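Local coordinates for ancillary protein 2 (Streptococcus pyogenes, PDB 4C0Z) that sits at the tip of the streptococcal pilus and can attach it covalently to host-cell targets through reactive thioester bonds, at residues Y22-K27 / Y38-V43; R104-G109 / N132-Y137. All blocks are in the same frame, centred on the assembly; numbering follows the deposited sequence.

Contact 1: Y22-K27 / Y38-V43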
ATOM      1  N   TYR I  22       9.212 -13.512  -3.939  1.00 30.55           N
ATOM      2  CA  TYR I  22       7.831 -13.993  -4.046  1.00 28.77           C
ATOM      3  C   TYR I  22       7.125 -14.059  -2.715  1.00 31.06           C
ATOM      4  O   TYR I  22       7.755 -14.036  -1.659  1.00 32.59           O
ATOM      5  CB  TYR I  22       7.850 -15.435  -4.656  1.00 29.88           C
ATOM      6  CG  TYR I  22       8.815 -16.387  -3.966  1.00 32.26           C
ATOM      7  CD1 TYR I  22      10.190 -16.308  -4.199  1.00 36.14           C
ATOM      8  CD2 TYR I  22       8.367 -17.315  -3.031  1.00 32.63           C
ATOM      9  CE1 TYR I  22      11.085 -17.148  -3.546  1.00 38.93           C
ATOM     10  CE2 TYR I  22       9.260 -18.161  -2.363  1.00 35.08           C
ATOM     11  CZ  TYR I  22      10.618 -18.082  -2.641  1.00 43.24           C
ATOM     12  OH  TYR I  22      11.542 -18.894  -2.035  1.00 46.86           O
ATOM     13  N   ASP I  23       5.813 -14.225  -2.768  1.00 25.86           N
ATOM     14  CA  ASP I  23       5.031 -14.443  -1.579  1.00 25.10           C
ATOM     15  C   ASP I  23       4.822 -16.006  -1.475  1.00 29.59           C
ATOM     16  O   ASP I  23       4.218 -16.605  -2.366  1.00 30.85           O
ATOM     17  CB  ASP I  23       3.683 -13.685  -1.685  1.00 24.69           C
ATOM     18  CG  ASP I  23       2.881 -13.641  -0.390  1.00 29.73           C
ATOM     19  OD1 ASP I  23       3.361 -14.180   0.635  1.00 31.20           O
ATOM     20  OD2 ASP I  23       1.834 -12.979  -0.371  1.00 35.76           O
ATOM     21  N   SER I  24       5.335 -16.634  -0.406  1.00 27.27           N
ATOM     22  CA  SER I  24       5.184 -18.071  -0.173  1.00 31.14           C
ATOM     23  C   SER I  24       3.832 -18.416   0.500  1.00 36.47           C
ATOM     24  O   SER I  24       3.494 -19.605   0.607  1.00 35.73           O
ATOM     25  CB  SER I  24       6.359 -18.635   0.621  1.00 36.99           C
ATOM     26  OG  SER I  24       6.308 -18.230   1.980  1.00 46.74           O
ATOM     27  N   TYR I  25       3.046 -17.390   0.938  1.00 32.40           N
ATOM     28  CA  TYR I  25       1.717 -17.649   1.487  1.00 32.71           C
ATOM     29  C   TYR I  25       0.839 -17.814   0.246  1.00 35.01           C
ATOM     30  O   TYR I  25       0.269 -16.858  -0.274  1.00 32.17           O
ATOM     31  CB  TYR I  25       1.218 -16.499   2.395  1.00 33.34           C
ATOM     32  CG  TYR I  25      -0.107 -16.842   3.044  1.00 33.46           C
ATOM     33  CD1 TYR I  25      -0.195 -17.839   4.013  1.00 37.20           C
ATOM     34  CD2 TYR I  25      -1.282 -16.211   2.649  1.00 31.57           C
ATOM     35  CE1 TYR I  25      -1.413 -18.168   4.601  1.00 38.32           C
ATOM     36  CE2 TYR I  25      -2.506 -16.534   3.229  1.00 33.42           C
ATOM     37  CZ  TYR I  25      -2.563 -17.501   4.218  1.00 40.79           C
ATOM     38  OH  TYR I  25      -3.769 -17.837   4.777  1.00 41.77           O
ATOM     39  N   SER I  26       0.802 -19.053  -0.248  1.00 34.07           N
ATOM     40  CA  SER I  26       0.207 -19.469  -1.506  1.00 33.46           C
ATOM     41  C   SER I  26      -0.228 -20.958  -1.383  1.00 38.14           C
ATOM     42  O   SER I  26       0.088 -21.592  -0.386  1.00 37.22           O
ATOM     43  CB  SER I  26       1.286 -19.333  -2.576  1.00 37.10           C
ATOM     44  OG  SER I  26       0.804 -19.620  -3.871  1.00 49.80           O
ATOM     45  N   LYS I  27      -0.935 -21.511  -2.391  1.00 38.22           N
ATOM     46  CA  LYS I  27      -1.374 -22.921  -2.390  1.00 41.14           C
ATOM     47  C   LYS I  27      -0.207 -23.843  -2.029  1.00 48.01           C
ATOM     48  O   LYS I  27       0.883 -23.726  -2.596  1.00 47.61           O
ATOM     49  CB  LYS I  27      -1.961 -23.340  -3.758  1.00 45.12           C
ATOM     50  CG  LYS I  27      -3.425 -22.963  -3.955  1.00 63.41           C
ATOM     51  CD  LYS I  27      -3.934 -23.460  -5.301  1.00 71.62           C
ATOM     52  CE  LYS I  27      -5.382 -23.118  -5.534  1.00 76.75           C
ATOM     53  NZ  LYS I  27      -6.271 -24.117  -4.908  1.00 87.83           N
ATOM     54  N   TYR I  38      -2.705 -12.574   4.885  1.00 31.46           N
ATOM     55  CA  TYR I  38      -1.371 -12.916   5.355  1.00 31.51           C
ATOM     56  C   TYR I  38      -0.382 -12.862   4.177  1.00 33.12           C
ATOM     57  O   TYR I  38      -0.783 -12.939   3.016  1.00 26.77           O
ATOM     58  CB  TYR I  38      -1.351 -14.331   5.959  1.00 34.11           C
ATOM     59  CG  TYR I  38      -1.963 -14.481   7.332  1.00 37.89           C
ATOM     60  CD1 TYR I  38      -1.578 -13.653   8.385  1.00 41.37           C
ATOM     61  CD2 TYR I  38      -2.824 -15.542   7.620  1.00 38.35           C
ATOM     62  CE1 TYR I  38      -2.088 -13.833   9.673  1.00 44.83           C
ATOM     63  CE2 TYR I  38      -3.342 -15.730   8.901  1.00 39.63           C
ATOM     64  CZ  TYR I  38      -2.968 -14.877   9.928  1.00 46.53           C
ATOM     65  OH  TYR I  38      -3.500 -15.063  11.195  1.00 45.41           O
ATOM     66  N   HIS I  39       0.912 -12.723   4.502  1.00 33.04           N
ATOM     67  CA  HIS I  39       2.020 -12.757   3.553  1.00 32.66           C
ATOM     68  C   HIS I  39       3.159 -13.458   4.211  1.00 36.86           C
ATOM     69  O   HIS I  39       3.280 -13.431   5.442  1.00 36.15           O
ATOM     70  CB  HIS I  39       2.462 -11.334   3.108  1.00 32.30           C
ATOM     71  CG  HIS I  39       1.362 -10.575   2.449  1.00 34.08           C
ATOM     72  ND1 HIS I  39       1.037 -10.786   1.124  1.00 34.13           N
ATOM     73  CD2 HIS I  39       0.475  -9.703   2.986  1.00 35.65           C
ATOM     74  CE1 HIS I  39      -0.025 -10.038   0.891  1.00 33.27           C
ATOM     75  NE2 HIS I  39      -0.384  -9.350   1.978  1.00 34.32           N
ATOM     76  N   ASN I  40       4.010 -14.082   3.392  1.00 33.30           N
ATOM     77  CA  ASN I  40       5.225 -14.712   3.851  1.00 34.92           C
ATOM     78  C   ASN I  40       6.213 -14.577   2.713  1.00 37.95           C
ATOM     79  O   ASN I  40       6.408 -15.490   1.921  1.00 37.11           O
ATOM     80  CB  ASN I  40       5.019 -16.165   4.316  1.00 32.69           C
ATOM     81  CG  ASN I  40       6.192 -16.698   5.100  1.00 54.55           C
ATOM     82  OD1 ASN I  40       7.321 -16.174   5.049  1.00 47.69           O
ATOM     83  ND2 ASN I  40       5.956 -17.768   5.847  1.00 48.35           N
ATOM     84  N   LEU I  41       6.785 -13.391   2.608  1.00 35.07           N
ATOM     85  CA  LEU I  41       7.709 -13.031   1.545  1.00 33.28           C
ATOM     86  C   LEU I  41       9.054 -13.653   1.717  1.00 39.95           C
ATOM     87  O   LEU I  41       9.590 -13.730   2.831  1.00 40.18           O
ATOM     88  CB  LEU I  41       7.808 -11.507   1.362  1.00 31.62           C
ATOM     89  CG  LEU I  41       6.483 -10.734   1.317  1.00 33.23           C
ATOM     90  CD1 LEU I  41       6.709  -9.241   1.358  1.00 33.48           C
ATOM     91  CD2 LEU I  41       5.636 -11.138   0.130  1.00 31.92           C
ATOM     92  N   LYS I  42       9.585 -14.141   0.602  1.00 37.47           N
ATOM     93  CA  LYS I  42      10.880 -14.811   0.557  1.00 39.74           C
ATOM     94  C   LYS I  42      11.692 -14.361  -0.639  1.00 43.83           C
ATOM     95  O   LYS I  42      11.127 -13.924  -1.638  1.00 43.62           O
ATOM     96  CB  LYS I  42      10.680 -16.339   0.476  1.00 41.14           C
ATOM     97  CG  LYS I  42      10.904 -17.087   1.781  1.00 48.43           C
ATOM     98  CD  LYS I  42       9.778 -16.989   2.778  1.00 49.82           C
ATOM     99  CE  LYS I  42       9.673 -18.209   3.656  1.00 49.48           C
ATOM    100  NZ  LYS I  42       9.896 -17.880   5.083  1.00 46.19           N
ATOM    101  N   VAL I  43      13.009 -14.488  -0.530  1.00 42.00           N
ATOM    102  CA  VAL I  43      13.974 -14.286  -1.610  1.00 41.38           C
ATOM    103  C   VAL I  43      14.875 -15.507  -1.634  1.00 44.82           C
ATOM    104  O   VAL I  43      15.236 -16.025  -0.571  1.00 45.42           O
ATOM    105  CB  VAL I  43      14.802 -12.961  -1.617  1.00 44.10           C
ATOM    106  CG1 VAL I  43      13.920 -11.748  -1.816  1.00 40.33           C
ATOM    107  CG2 VAL I  43      15.676 -12.812  -0.367  1.00 46.33           C
TER
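The carboxylate of D23, not a main-chain carbonyl, receives the N-H of N40 just past the last bridged pair of two antiparallel barrel strands, while S24 N to N40 O continues the main-chain bonding. Y22 and K42 form the last hydrogen-bonded pair, and D23 faces L41 in a non-hydrogen-bonded one. With CG anti to the backbone N (chi1 -170°), D23 aims OD1 at N40 N, 2.8 Å away in an almost straight bond (179°). Y25 N reaches the same OD1 from the opposite face of the carboxylate, closing an Asx turn, while H39 ND1 donates to D23 OD2 at 2.8 Å, from above the carboxylate plane. Both carboxylate oxygens are therefore engaged, and the imidazole, stacked on F62, would tend to stabilise the negative charge. N40 O in turn is gripped twice by S24, through its N and through OG at 2.7 Å. On the strand side of the contact K42 CB lies over one face of the Y22 ring, whose OH bonds E50. Farther out, Y38 sets its ring edge against the face of Y25, the planes 82° apart, and Y38 CB stands almost over the centre of the Y25 ring, 3.7 Å from its centroid.

Contact 2: R104-G109 / N132-Y137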
ATOM      1  N   ARG I 104      17.239  -3.623  13.846  1.00 62.04           N
ATOM      2  CA  ARG I 104      16.729  -3.952  15.184  1.00 64.51           C
ATOM      3  C   ARG I 104      15.390  -4.692  15.117  1.00 66.36           C
ATOM      4  O   ARG I 104      15.182  -5.638  15.879  1.00 67.36           O
ATOM      5  CB  ARG I 104      16.599  -2.709  16.070  1.00 66.37           C
ATOM      6  CG  ARG I 104      17.816  -2.466  16.921  1.00 80.77           C
ATOM      7  CD  ARG I 104      17.606  -1.380  17.962  1.00 96.64           C
ATOM      8  NE  ARG I 104      17.459  -0.055  17.356  1.00102.62           N
ATOM      9  CZ  ARG I 104      18.470   0.763  17.071  1.00118.77           C
ATOM     10  NH1 ARG I 104      19.720   0.397  17.319  1.00112.28           N
ATOM     11  NH2 ARG I 104      18.235   1.948  16.528  1.00102.91           N
ATOM     12  N   ILE I 105      14.501  -4.281  14.188  1.00 59.98           N
ATOM     13  CA  ILE I 105      13.194  -4.903  13.988  1.00 57.90           C
ATOM     14  C   ILE I 105      13.375  -6.322  13.478  1.00 63.76           C
ATOM     15  O   ILE I 105      12.722  -7.225  13.992  1.00 65.26           O
ATOM     16  CB  ILE I 105      12.266  -4.065  13.063  1.00 56.60           C
ATOM     17  CG1 ILE I 105      11.822  -2.769  13.768  1.00 57.50           C
ATOM     18  CG2 ILE I 105      11.042  -4.880  12.591  1.00 54.77           C
ATOM     19  CD1 ILE I 105      11.259  -1.741  12.819  1.00 60.27           C
ATOM     20  N   LEU I 106      14.247  -6.519  12.478  1.00 58.45           N
ATOM     21  CA  LEU I 106      14.483  -7.834  11.905  1.00 56.99           C
ATOM     22  C   LEU I 106      15.111  -8.790  12.915  1.00 65.12           C
ATOM     23  O   LEU I 106      14.691  -9.942  12.993  1.00 65.39           O
ATOM     24  CB  LEU I 106      15.297  -7.732  10.599  1.00 55.18           C
ATOM     25  CG  LEU I 106      14.626  -6.976   9.437  1.00 55.69           C
ATOM     26  CD1 LEU I 106      15.492  -6.971   8.196  1.00 54.56           C
ATOM     27  CD2 LEU I 106      13.283  -7.576   9.083  1.00 54.37           C
ATOM     28  N   TYR I 107      16.043  -8.283  13.744  1.00 65.00           N
ATOM     29  CA  TYR I 107      16.734  -9.018  14.806  1.00 68.25           C
ATOM     30  C   TYR I 107      15.775  -9.472  15.908  1.00 70.32           C
ATOM     31  O   TYR I 107      15.943 -10.558  16.454  1.00 71.51           O
ATOM     32  CB  TYR I 107      17.849  -8.139  15.394  1.00 73.33           C
ATOM     33  CG  TYR I 107      18.796  -8.843  16.342  1.00 80.27           C
ATOM     34  CD1 TYR I 107      19.721  -9.771  15.874  1.00 83.18           C
ATOM     35  CD2 TYR I 107      18.833  -8.511  17.695  1.00 84.95           C
ATOM     36  CE1 TYR I 107      20.595 -10.421  16.740  1.00 88.79           C
ATOM     37  CE2 TYR I 107      19.725  -9.129  18.566  1.00 90.74           C
ATOM     38  CZ  TYR I 107      20.610 -10.080  18.083  1.00 97.25           C
ATOM     39  OH  TYR I 107      21.513 -10.673  18.923  1.00 98.50           O
ATOM     40  N   ASN I 108      14.765  -8.651  16.212  1.00 64.96           N
ATOM     41  CA  ASN I 108      13.770  -8.907  17.254  1.00 66.44           C
ATOM     42  C   ASN I 108      12.447  -9.503  16.783  1.00 68.15           C
ATOM     43  O   ASN I 108      11.661  -9.974  17.616  1.00 68.02           O
ATOM     44  CB  ASN I 108      13.501  -7.631  18.039  1.00 69.00           C
ATOM     45  CG  ASN I 108      14.572  -7.351  19.041  1.00 90.39           C
ATOM     46  OD1 ASN I 108      14.556  -7.886  20.153  1.00 86.83           O
ATOM     47  ND2 ASN I 108      15.559  -6.560  18.638  1.00 81.52           N
ATOM     48  N   GLY I 109      12.198  -9.452  15.475  1.00 62.13           N
ATOM     49  CA  GLY I 109      10.964  -9.931  14.869  1.00 57.89           C
ATOM     50  C   GLY I 109      11.021 -11.348  14.362  1.00 62.30           C
ATOM     51  O   GLY I 109      11.919 -12.107  14.725  1.00 65.00           O
ATOM     52  N   ASN I 132       4.499  -4.679   9.709  1.00 35.50           N
ATOM     53  CA  ASN I 132       3.916  -3.414  10.145  1.00 36.95           C
ATOM     54  C   ASN I 132       4.940  -2.507  10.809  1.00 44.31           C
ATOM     55  O   ASN I 132       4.921  -1.311  10.554  1.00 45.04           O
ATOM     56  CB  ASN I 132       2.681  -3.639  11.005  1.00 40.03           C
ATOM     57  CG  ASN I 132       1.447  -3.729  10.135  1.00 59.65           C
ATOM     58  OD1 ASN I 132       0.765  -2.740   9.934  1.00 53.87           O
ATOM     59  ND2 ASN I 132       1.202  -4.867   9.481  1.00 51.48           N
ATOM     60  N   ALA I 133       5.882  -3.079  11.580  1.00 43.60           N
ATOM     61  CA  ALA I 133       6.975  -2.327  12.198  1.00 44.92           C
ATOM     62  C   ALA I 133       7.958  -1.833  11.104  1.00 45.11           C
ATOM     63  O   ALA I 133       8.401  -0.684  11.149  1.00 43.23           O
ATOM     64  CB  ALA I 133       7.690  -3.187  13.226  1.00 48.67           C
ATOM     65  N   ILE I 134       8.239  -2.674  10.097  1.00 41.33           N
ATOM     66  CA  ILE I 134       9.073  -2.308   8.940  1.00 40.73           C
ATOM     67  C   ILE I 134       8.455  -1.115   8.162  1.00 41.89           C
ATOM     68  O   ILE I 134       9.149  -0.117   7.927  1.00 42.43           O
ATOM     69  CB  ILE I 134       9.344  -3.543   8.018  1.00 41.98           C
ATOM     70  CG1 ILE I 134      10.318  -4.582   8.706  1.00 44.41           C
ATOM     71  CG2 ILE I 134       9.839  -3.125   6.617  1.00 39.11           C
ATOM     72  CD1 ILE I 134      11.766  -4.102   8.963  1.00 54.09           C
ATOM     73  N   TRP I 135       7.154  -1.207   7.820  1.00 36.18           N
ATOM     74  CA  TRP I 135       6.416  -0.160   7.094  1.00 34.90           C
ATOM     75  C   TRP I 135       6.412   1.164   7.826  1.00 37.63           C
ATOM     76  O   TRP I 135       6.429   2.204   7.170  1.00 36.32           O
ATOM     77  CB  TRP I 135       4.972  -0.577   6.797  1.00 32.42           C
ATOM     78  CG  TRP I 135       4.829  -1.584   5.705  1.00 32.19           C
ATOM     79  CD1 TRP I 135       5.610  -1.710   4.597  1.00 33.96           C
ATOM     80  CD2 TRP I 135       3.748  -2.509   5.541  1.00 31.25           C
ATOM     81  NE1 TRP I 135       5.121  -2.699   3.790  1.00 31.76           N
ATOM     82  CE2 TRP I 135       3.980  -3.211   4.345  1.00 32.40           C
ATOM     83  CE3 TRP I 135       2.620  -2.834   6.308  1.00 33.04           C
ATOM     84  CZ2 TRP I 135       3.135  -4.219   3.897  1.00 31.17           C
ATOM     85  CZ3 TRP I 135       1.791  -3.840   5.872  1.00 33.50           C
ATOM     86  CH2 TRP I 135       2.032  -4.504   4.667  1.00 32.75           C
ATOM     87  N   TYR I 136       6.393   1.129   9.180  1.00 34.51           N
ATOM     88  CA  TYR I 136       6.446   2.323  10.010  1.00 36.30           C
ATOM     89  C   TYR I 136       7.715   3.135   9.647  1.00 43.26           C
ATOM     90  O   TYR I 136       7.655   4.358   9.554  1.00 41.96           O
ATOM     91  CB  TYR I 136       6.448   1.924  11.509  1.00 39.72           C
ATOM     92  CG  TYR I 136       6.579   3.090  12.462  1.00 43.40           C
ATOM     93  CD1 TYR I 136       5.480   3.879  12.786  1.00 45.80           C
ATOM     94  CD2 TYR I 136       7.798   3.396  13.052  1.00 46.57           C
ATOM     95  CE1 TYR I 136       5.596   4.950  13.671  1.00 50.76           C
ATOM     96  CE2 TYR I 136       7.927   4.469  13.935  1.00 49.92           C
ATOM     97  CZ  TYR I 136       6.825   5.246  14.236  1.00 57.19           C
ATOM     98  OH  TYR I 136       6.946   6.311  15.088  1.00 61.45           O
ATOM     99  N   TYR I 137       8.845   2.447   9.407  1.00 42.26           N
ATOM    100  CA  TYR I 137      10.103   3.116   9.070  1.00 43.54           C
ATOM    101  C   TYR I 137      10.303   3.336   7.578  1.00 46.10           C
ATOM    102  O   TYR I 137      10.720   4.421   7.186  1.00 47.43           O
ATOM    103  CB  TYR I 137      11.306   2.380   9.683  1.00 46.61           C
ATOM    104  CG  TYR I 137      11.401   2.591  11.179  1.00 51.77           C
ATOM    105  CD1 TYR I 137      11.895   3.783  11.707  1.00 55.48           C
ATOM    106  CD2 TYR I 137      10.939   1.626  12.069  1.00 53.95           C
ATOM    107  CE1 TYR I 137      11.938   4.000  13.084  1.00 58.28           C
ATOM    108  CE2 TYR I 137      11.003   1.819  13.450  1.00 57.99           C
ATOM    109  CZ  TYR I 137      11.501   3.008  13.952  1.00 64.83           C
ATOM    110  OH  TYR I 137      11.531   3.186  15.310  1.00 68.78           O
TER
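Two antiparallel helices of the N-terminal thioester domain, 98-108 and 123-138, pack here without a hydrogen bond between the two segments, mainly through aliphatic groups and the ring carbons of Y137, their local axes 10.2 Å apart and 176° from parallel in direction. I105 carries most of the contact. Its CG1 lies anti to the carbonyl carbon (chi1 -70°), and this extended branch carries CD1 out to Y137 while CG2 stays over A133 and I134. CG2 meets A133 CB at 3.8 Å and also touches CD1 of I134. CD1 reaches farther, coming to 3.5 Å from Y137 CD2 at an oblique approach to the ring, and it also touches the carbonyl oxygen of A133. The small methyl of A133 is consistent with this close approach of the isoleucine to the helix backbone; the CA atoms of I105 and A133 are 7.0 Å apart. On the flank, I134 CD1 fits between I105 CG2 and L106 CD2, 3.8 Å from the latter, and the L106 and I134 side chains cross at about a right angle. Both also touch L207 of strand 205-211, so this flank of the helix pair faces the barrel, while A133 also meets L171 and L174 of helix 161-174. W135, one residue on from I134, touches the bound spermidine. Such an antiparallel helix pair, closed mainly by aliphatic side chains and laid against a strand, belongs to the helical part of the thioester-domain fold.

Overall arrangement
Contact 1 ties together two neighbouring strands of the closed barrel, and contact 2 joins two helices beside it. Their centres are about 18 Å apart and their nearest atoms about 6 Å, without touching. Helix 123-138 bridges them: L124, I127 and Q131 meet contact 1, and the helix then runs on into contact 2. The spermidine pocket, with the C55-Q204 thioester residues, lies close to both. The side chain of L41 is about 7 Å from the ligand and touches C55, whereas the side chain of I134 is about 9 Å away. Both contacts thus come within about 10 Å of the spermidine, and W135 of contact 2 reaches it directly.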